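Long-range contact in 28 kDa product (Pseudomonas syringae pv. phaseolicola, PDB 1UKF), which is the mature form of a secreted bacterial cysteine protease that cleaves itself, interacts with PBS1 in infected plant cells and triggers the hypersensitive response: residues C18-S30 and H132-F146. Sequence-based numbering, arbitrary orientation.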
ATOM      1  N   CYS A  18       7.528   3.978  -4.084  1.00  8.66           N
ATOM      2  CA  CYS A  18       6.512   3.166  -3.417  1.00  9.19           C
ATOM      3  C   CYS A  18       5.119   3.107  -4.033  1.00  7.82           C
ATOM      4  O   CYS A  18       4.557   2.015  -4.156  1.00  8.52           O
ATOM      5  CB  CYS A  18       6.410   3.543  -1.930  1.00  8.65           C
ATOM      6  SG  CYS A  18       6.315   5.302  -1.522  1.00 12.41           S
ATOM      7  N   ALA A  19       4.551   4.246  -4.421  1.00  8.86           N
ATOM      8  CA  ALA A  19       3.219   4.230  -5.016  1.00  9.51           C
ATOM      9  C   ALA A  19       3.224   3.428  -6.317  1.00  8.58           C
ATOM     10  O   ALA A  19       2.309   2.642  -6.570  1.00  8.94           O
ATOM     11  CB  ALA A  19       2.727   5.652  -5.266  1.00 10.12           C
ATOM     12  N   GLY A  20       4.252   3.635  -7.137  1.00  9.03           N
ATOM     13  CA  GLY A  20       4.358   2.916  -8.395  1.00  8.59           C
ATOM     14  C   GLY A  20       4.544   1.420  -8.199  1.00  8.29           C
ATOM     15  O   GLY A  20       3.898   0.620  -8.875  1.00  8.87           O
ATOM     16  N   LEU A  21       5.437   1.037  -7.287  1.00  8.17           N
ATOM     17  CA  LEU A  21       5.680  -0.374  -7.001  1.00  8.69           C
ATOM     18  C   LEU A  21       4.434  -1.033  -6.421  1.00  8.46           C
ATOM     19  O   LEU A  21       4.104  -2.166  -6.775  1.00  8.91           O
ATOM     20  CB  LEU A  21       6.836  -0.530  -6.010  1.00  9.43           C
ATOM     21  CG  LEU A  21       8.244  -0.238  -6.539  1.00  9.97           C
ATOM     22  CD1 LEU A  21       9.224  -0.179  -5.374  1.00 10.72           C
ATOM     23  CD2 LEU A  21       8.658  -1.314  -7.543  1.00 11.84           C
ATOM     24  N   SER A  22       3.746  -0.329  -5.527  1.00  8.46           N
ATOM     25  CA  SER A  22       2.541  -0.863  -4.908  1.00  8.45           C
ATOM     26  C   SER A  22       1.456  -1.087  -5.951  1.00  8.28           C
ATOM     27  O   SER A  22       0.729  -2.084  -5.898  1.00  9.01           O
ATOM     28  CB  SER A  22       2.040   0.082  -3.815  1.00  8.81           C
ATOM     29  OG  SER A  22       2.942   0.091  -2.725  1.00  9.97           O
ATOM     30  N   THR A  23       1.344  -0.168  -6.905  1.00  9.13           N
ATOM     31  CA  THR A  23       0.338  -0.316  -7.947  1.00 10.18           C
ATOM     32  C   THR A  23       0.713  -1.469  -8.878  1.00  9.16           C
ATOM     33  O   THR A  23      -0.158  -2.232  -9.301  1.00  9.88           O
ATOM     34  CB  THR A  23       0.160   0.992  -8.741  1.00  9.59           C
ATOM     35  OG1 THR A  23      -0.236   2.036  -7.839  1.00  9.91           O
ATOM     36  CG2 THR A  23      -0.926   0.836  -9.798  1.00 10.24           C
ATOM     37  N   GLU A  24       2.000  -1.616  -9.184  1.00  9.41           N
ATOM     38  CA  GLU A  24       2.443  -2.720 -10.036  1.00 10.30           C
ATOM     39  C   GLU A  24       2.118  -4.034  -9.319  1.00 11.21           C
ATOM     40  O   GLU A  24       1.667  -4.994  -9.942  1.00 11.78           O
ATOM     41  CB  GLU A  24       3.950  -2.608 -10.314  1.00 10.70           C
ATOM     42  CG  GLU A  24       4.579  -3.791 -11.066  1.00 12.30           C
ATOM     43  CD  GLU A  24       4.087  -3.952 -12.496  1.00 12.22           C
ATOM     44  OE1 GLU A  24       3.386  -3.058 -13.015  1.00 13.48           O
ATOM     45  OE2 GLU A  24       4.419  -4.988 -13.114  1.00 15.14           O
ATOM     46  N   TRP A  25       2.328  -4.075  -8.006  1.00 10.17           N
ATOM     47  CA  TRP A  25       2.020  -5.284  -7.247  1.00 10.21           C
ATOM     48  C   TRP A  25       0.521  -5.573  -7.344  1.00 10.46           C
ATOM     49  O   TRP A  25       0.119  -6.723  -7.515  1.00 12.12           O
ATOM     50  CB  TRP A  25       2.415  -5.122  -5.775  1.00 10.21           C
ATOM     51  CG  TRP A  25       2.133  -6.348  -4.949  1.00  9.05           C
ATOM     52  CD1 TRP A  25       2.940  -7.441  -4.793  1.00  8.86           C
ATOM     53  CD2 TRP A  25       0.951  -6.610  -4.186  1.00  8.65           C
ATOM     54  NE1 TRP A  25       2.333  -8.366  -3.978  1.00  9.47           N
ATOM     55  CE2 TRP A  25       1.111  -7.883  -3.590  1.00  9.54           C
ATOM     56  CE3 TRP A  25      -0.229  -5.895  -3.945  1.00  9.63           C
ATOM     57  CZ2 TRP A  25       0.135  -8.453  -2.765  1.00 10.47           C
ATOM     58  CZ3 TRP A  25      -1.199  -6.460  -3.126  1.00  9.76           C
ATOM     59  CH2 TRP A  25      -1.010  -7.726  -2.545  1.00  9.40           C
ATOM     60  N   LEU A  26      -0.310  -4.538  -7.235  1.00 10.83           N
ATOM     61  CA  LEU A  26      -1.753  -4.729  -7.325  1.00 12.16           C
ATOM     62  C   LEU A  26      -2.135  -5.357  -8.659  1.00 12.41           C
ATOM     63  O   LEU A  26      -2.984  -6.250  -8.710  1.00 15.25           O
ATOM     64  CB  LEU A  26      -2.492  -3.397  -7.160  1.00 12.21           C
ATOM     65  CG  LEU A  26      -2.659  -2.865  -5.732  1.00 12.35           C
ATOM     66  CD1 LEU A  26      -3.288  -1.477  -5.763  1.00 13.19           C
ATOM     67  CD2 LEU A  26      -3.531  -3.823  -4.927  1.00 13.08           C
ATOM     68  N   VAL A  27      -1.503  -4.897  -9.734  1.00 12.49           N
ATOM     69  CA  VAL A  27      -1.792  -5.420 -11.063  1.00 14.68           C
ATOM     70  C   VAL A  27      -1.493  -6.910 -11.184  1.00 14.90           C
ATOM     71  O   VAL A  27      -2.269  -7.651 -11.788  1.00 16.26           O
ATOM     72  CB  VAL A  27      -1.001  -4.654 -12.147  1.00 13.38           C
ATOM     73  CG1 VAL A  27      -1.178  -5.329 -13.506  1.00 16.17           C
ATOM     74  CG2 VAL A  27      -1.485  -3.212 -12.212  1.00 15.62           C
ATOM     75  N   MET A  28      -0.385  -7.364 -10.608  1.00 14.13           N
ATOM     76  CA  MET A  28      -0.056  -8.781 -10.705  1.00 17.07           C
ATOM     77  C   MET A  28      -0.002  -9.520  -9.369  1.00 14.88           C
ATOM     78  O   MET A  28       0.744 -10.484  -9.208  1.00 15.37           O
ATOM     79  CB  MET A  28       1.259  -8.963 -11.477  1.00 21.04           C
ATOM     80  CG  MET A  28       2.325  -7.910 -11.213  1.00 22.06           C
ATOM     81  SD  MET A  28       2.953  -7.924  -9.531  1.00 26.54           S
ATOM     82  CE  MET A  28       4.026  -9.362  -9.592  1.00 24.81           C
ATOM     83  N   SER A  29      -0.838  -9.091  -8.428  1.00 14.06           N
ATOM     84  CA  SER A  29      -0.885  -9.697  -7.101  1.00 14.37           C
ATOM     85  C   SER A  29      -1.334 -11.156  -7.099  1.00 14.69           C
ATOM     86  O   SER A  29      -1.059 -11.887  -6.150  1.00 13.99           O
ATOM     87  CB  SER A  29      -1.802  -8.879  -6.185  1.00 15.90           C
ATOM     88  OG  SER A  29      -3.097  -8.744  -6.746  1.00 18.62           O
ATOM     89  N   SER A  30      -2.009 -11.583  -8.160  1.00 15.85           N
ATOM     90  CA  SER A  30      -2.492 -12.959  -8.239  1.00 18.76           C
ATOM     91  C   SER A  30      -1.611 -13.861  -9.094  1.00 18.84           C
ATOM     92  O   SER A  30      -1.904 -15.048  -9.249  1.00 20.36           O
ATOM     93  CB  SER A  30      -3.913 -12.984  -8.800  1.00 19.92           C
ATOM     94  OG  SER A  30      -3.922 -12.578 -10.158  1.00 23.95           O
ATOM     95  N   HIS A 132       4.132   7.199   2.608  1.00 12.97           N
ATOM     96  CA  HIS A 132       4.608   5.900   2.157  1.00 11.21           C
ATOM     97  C   HIS A 132       3.437   5.029   1.720  1.00 13.28           C
ATOM     98  O   HIS A 132       2.524   4.746   2.499  1.00 15.46           O
ATOM     99  CB  HIS A 132       5.381   5.182   3.254  1.00 10.73           C
ATOM    100  CG  HIS A 132       5.861   3.827   2.844  1.00 10.16           C
ATOM    101  ND1 HIS A 132       6.701   3.638   1.767  1.00 11.44           N
ATOM    102  CD2 HIS A 132       5.602   2.595   3.342  1.00 10.29           C
ATOM    103  CE1 HIS A 132       6.939   2.347   1.622  1.00  9.97           C
ATOM    104  NE2 HIS A 132       6.285   1.692   2.564  1.00  9.86           N
ATOM    105  N   ALA A 133       3.491   4.580   0.476  1.00  9.95           N
ATOM    106  CA  ALA A 133       2.424   3.775  -0.088  1.00  9.34           C
ATOM    107  C   ALA A 133       2.673   2.279  -0.011  1.00  8.98           C
ATOM    108  O   ALA A 133       3.795   1.812  -0.206  1.00  9.93           O
ATOM    109  CB  ALA A 133       2.203   4.183  -1.532  1.00 10.90           C
ATOM    110  N   ILE A 134       1.610   1.541   0.292  1.00  8.18           N
ATOM    111  CA  ILE A 134       1.645   0.087   0.350  1.00  8.59           C
ATOM    112  C   ILE A 134       0.362  -0.378  -0.333  1.00  7.41           C
ATOM    113  O   ILE A 134      -0.480   0.440  -0.711  1.00  7.77           O
ATOM    114  CB  ILE A 134       1.710  -0.446   1.809  1.00  8.82           C
ATOM    115  CG1 ILE A 134       0.464  -0.036   2.600  1.00  9.78           C
ATOM    116  CG2 ILE A 134       2.976   0.070   2.482  1.00 10.03           C
ATOM    117  CD1 ILE A 134       0.421  -0.591   4.015  1.00 11.68           C
ATOM    118  N   ALA A 135       0.203  -1.682  -0.512  1.00  8.19           N
ATOM    119  CA  ALA A 135      -0.995  -2.188  -1.167  1.00  8.35           C
ATOM    120  C   ALA A 135      -1.445  -3.497  -0.554  1.00  8.08           C
ATOM    121  O   ALA A 135      -0.684  -4.180   0.127  1.00  8.61           O
ATOM    122  CB  ALA A 135      -0.736  -2.376  -2.667  1.00  9.63           C
ATOM    123  N   CYS A 136      -2.698  -3.849  -0.791  1.00  8.02           N
ATOM    124  CA  CYS A 136      -3.215  -5.103  -0.276  1.00  9.41           C
ATOM    125  C   CYS A 136      -4.351  -5.609  -1.147  1.00  9.35           C
ATOM    126  O   CYS A 136      -5.004  -4.841  -1.858  1.00  9.79           O
ATOM    127  CB  CYS A 136      -3.667  -4.961   1.188  1.00  9.40           C
ATOM    128  SG  CYS A 136      -4.956  -3.740   1.510  1.00 10.18           S
ATOM    129  N   SER A 137      -4.555  -6.919  -1.106  1.00 10.05           N
ATOM    130  CA  SER A 137      -5.593  -7.571  -1.883  1.00 10.68           C
ATOM    131  C   SER A 137      -6.105  -8.747  -1.079  1.00 10.43           C
ATOM    132  O   SER A 137      -5.322  -9.527  -0.533  1.00 12.08           O
ATOM    133  CB  SER A 137      -5.023  -8.060  -3.213  1.00 10.52           C
ATOM    134  OG  SER A 137      -6.000  -8.767  -3.958  1.00 13.32           O
ATOM    135  N   CYS A 138      -7.423  -8.865  -0.999  1.00 10.15           N
ATOM    136  CA  CYS A 138      -8.031  -9.948  -0.253  1.00 12.32           C
ATOM    137  C   CYS A 138      -8.687 -10.902  -1.238  1.00 13.82           C
ATOM    138  O   CYS A 138      -9.646 -10.540  -1.925  1.00 14.46           O
ATOM    139  CB  CYS A 138      -9.062  -9.388   0.727  1.00 11.95           C
ATOM    140  SG  CYS A 138      -9.594 -10.546   1.999  1.00 14.91           S
ATOM    141  N   GLU A 139      -8.126 -12.106  -1.322  1.00 16.40           N
ATOM    142  CA  GLU A 139      -8.611 -13.160  -2.209  1.00 17.69           C
ATOM    143  C   GLU A 139      -9.277 -14.237  -1.358  1.00 18.74           C
ATOM    144  O   GLU A 139      -8.602 -15.111  -0.819  1.00 17.92           O
ATOM    145  CB  GLU A 139      -7.440 -13.775  -2.986  1.00 20.34           C
ATOM    146  CG  GLU A 139      -6.834 -12.876  -4.055  1.00 23.59           C
ATOM    147  CD  GLU A 139      -5.577 -13.470  -4.678  1.00 25.91           C
ATOM    148  OE1 GLU A 139      -5.572 -14.680  -4.987  1.00 28.97           O
ATOM    149  OE2 GLU A 139      -4.597 -12.721  -4.872  1.00 26.51           O
ATOM    150  N   GLY A 140     -10.599 -14.175  -1.236  1.00 17.82           N
ATOM    151  CA  GLY A 140     -11.302 -15.154  -0.427  1.00 17.71           C
ATOM    152  C   GLY A 140     -10.890 -15.024   1.028  1.00 17.06           C
ATOM    153  O   GLY A 140     -11.034 -13.956   1.618  1.00 18.84           O
ATOM    154  N   SER A 141     -10.368 -16.101   1.606  1.00 17.05           N
ATOM    155  CA  SER A 141      -9.933 -16.077   3.000  1.00 16.96           C
ATOM    156  C   SER A 141      -8.501 -15.563   3.147  1.00 16.61           C
ATOM    157  O   SER A 141      -8.050 -15.268   4.252  1.00 17.62           O
ATOM    158  CB  SER A 141     -10.028 -17.480   3.606  1.00 17.21           C
ATOM    159  OG  SER A 141      -9.542 -17.490   4.938  1.00 20.29           O
ATOM    160  N   GLN A 142      -7.800 -15.446   2.024  1.00 15.69           N
ATOM    161  CA  GLN A 142      -6.407 -15.003   2.009  1.00 15.68           C
ATOM    162  C   GLN A 142      -6.197 -13.494   1.849  1.00 14.67           C
ATOM    163  O   GLN A 142      -6.541 -12.914   0.819  1.00 18.13           O
ATOM    164  CB  GLN A 142      -5.665 -15.744   0.892  1.00 17.13           C
ATOM    165  CG  GLN A 142      -4.218 -15.321   0.680  1.00 20.14           C
ATOM    166  CD  GLN A 142      -3.576 -16.050  -0.485  1.00 20.65           C
ATOM    167  OE1 GLN A 142      -4.152 -16.138  -1.571  1.00 23.95           O
ATOM    168  NE2 GLN A 142      -2.375 -16.574  -0.268  1.00 22.84           N
ATOM    169  N   PHE A 143      -5.622 -12.868   2.872  1.00 11.86           N
ATOM    170  CA  PHE A 143      -5.336 -11.437   2.837  1.00 11.61           C
ATOM    171  C   PHE A 143      -3.851 -11.244   2.531  1.00 11.24           C
ATOM    172  O   PHE A 143      -2.992 -11.741   3.262  1.00 11.76           O
ATOM    173  CB  PHE A 143      -5.674 -10.781   4.177  1.00 12.03           C
ATOM    174  CG  PHE A 143      -5.342  -9.315   4.230  1.00 10.64           C
ATOM    175  CD1 PHE A 143      -6.019  -8.405   3.422  1.00 11.82           C
ATOM    176  CD2 PHE A 143      -4.333  -8.846   5.067  1.00 11.04           C
ATOM    177  CE1 PHE A 143      -5.693  -7.049   3.445  1.00 11.47           C
ATOM    178  CE2 PHE A 143      -4.001  -7.491   5.096  1.00 11.39           C
ATOM    179  CZ  PHE A 143      -4.683  -6.591   4.283  1.00 11.17           C
ATOM    180  N   LYS A 144      -3.559 -10.532   1.446  1.00 10.46           N
ATOM    181  CA  LYS A 144      -2.182 -10.269   1.028  1.00 10.74           C
ATOM    182  C   LYS A 144      -1.859  -8.790   1.191  1.00 10.08           C
ATOM    183  O   LYS A 144      -2.667  -7.936   0.834  1.00 10.37           O
ATOM    184  CB  LYS A 144      -1.985 -10.631  -0.448  1.00 11.37           C
ATOM    185  CG  LYS A 144      -2.261 -12.071  -0.838  1.00 13.79           C
ATOM    186  CD  LYS A 144      -2.056 -12.236  -2.342  1.00 15.09           C
ATOM    187  CE  LYS A 144      -2.272 -13.668  -2.801  1.00 17.65           C
ATOM    188  NZ  LYS A 144      -2.102 -13.786  -4.275  1.00 19.04           N
ATOM    189  N   LEU A 145      -0.675  -8.490   1.716  1.00  9.78           N
ATOM    190  CA  LEU A 145      -0.258  -7.107   1.889  1.00 10.06           C
ATOM    191  C   LEU A 145       1.185  -6.955   1.432  1.00  9.36           C
ATOM    192  O   LEU A 145       2.050  -7.761   1.780  1.00 10.09           O
ATOM    193  CB  LEU A 145      -0.405  -6.675   3.352  1.00 10.89           C
ATOM    194  CG  LEU A 145      -0.056  -5.210   3.644  1.00 10.94           C
ATOM    195  CD1 LEU A 145      -0.885  -4.711   4.813  1.00 13.86           C
ATOM    196  CD2 LEU A 145       1.435  -5.068   3.925  1.00 12.79           C
ATOM    197  N   PHE A 146       1.436  -5.922   0.637  1.00  8.07           N
ATOM    198  CA  PHE A 146       2.772  -5.649   0.125  1.00  8.24           C
ATOM    199  C   PHE A 146       3.245  -4.267   0.548  1.00  7.34           C
ATOM    200  O   PHE A 146       2.561  -3.265   0.317  1.00  7.99           O
ATOM    201  CB  PHE A 146       2.782  -5.747  -1.410  1.00  7.69           C
ATOM    202  CG  PHE A 146       4.016  -5.155  -2.056  1.00  7.71           C
ATOM    203  CD1 PHE A 146       5.273  -5.718  -1.852  1.00  8.39           C
ATOM    204  CD2 PHE A 146       3.913  -4.032  -2.870  1.00  8.18           C
ATOM    205  CE1 PHE A 146       6.406  -5.168  -2.452  1.00  8.69           C
ATOM    206  CE2 PHE A 146       5.041  -3.478  -3.473  1.00  9.71           C
ATOM    207  CZ  PHE A 146       6.287  -4.049  -3.262  1.00  8.15           C
TER
HETATM  208  O   HOH W   1      -5.073 -10.395  -6.008  1.00 25.43           O
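Cys18 and His132, two members of the catalytic triad, face each other where helix 18-27 begins. Cys18 SG lies 3.7 Å from His132 ND1, approaching the imidazole obliquely. SG also accepts a long, straight hydrogen bond from Ala133 N (3.5 Å, 179° at the hydrogen). The other ring nitrogen, His132 NE2, hydrogen-bonds to Asp147, the third member. Ala19 CA packs on Ala133 CB at 3.6 Å, a close approach that two small residues allow. Ser22 OG donates a hydrogen bond to Cys18 O, from the face opposite to Ser22 N, and Ser22 CB packs on Ala135 CB. This is the papain-like arrangement: the nucleophile heads a helix packed on an antiparallel sheet whose strand carries the histidine. Helix 18-27 runs nearly parallel to strand 132-139. Trp25 holds CG anti to its backbone N (chi1 -179°), which lays the indole across strands 132-139 and 142-146. Phe146 CB stands 3.4 Å over the centre of the five-membered ring. The Phe146 ring continues as an offset stack, planes at 19°. Ser137 N and Lys144 CB lie at the indole edge, and Trp25 NE1 hydrogen-bonds to Glu152. Leu26 CG meets Ala135 CB at 3.7 Å. Ser29 CB sits over the opposite indole face, toward its rim, while a water joins Ser29 OG to Ser137 OG and Glu139 OE2. The extended Lys144 chain brings NZ to Ser29 O (2.9 Å), tilted from the carbonyl plane. NZ also forms a salt bridge with Glu139 OE2. Arg37 lies close to NZ, and Glu139 probably offsets the two like charges. Ser30 CB rests near the same OE2.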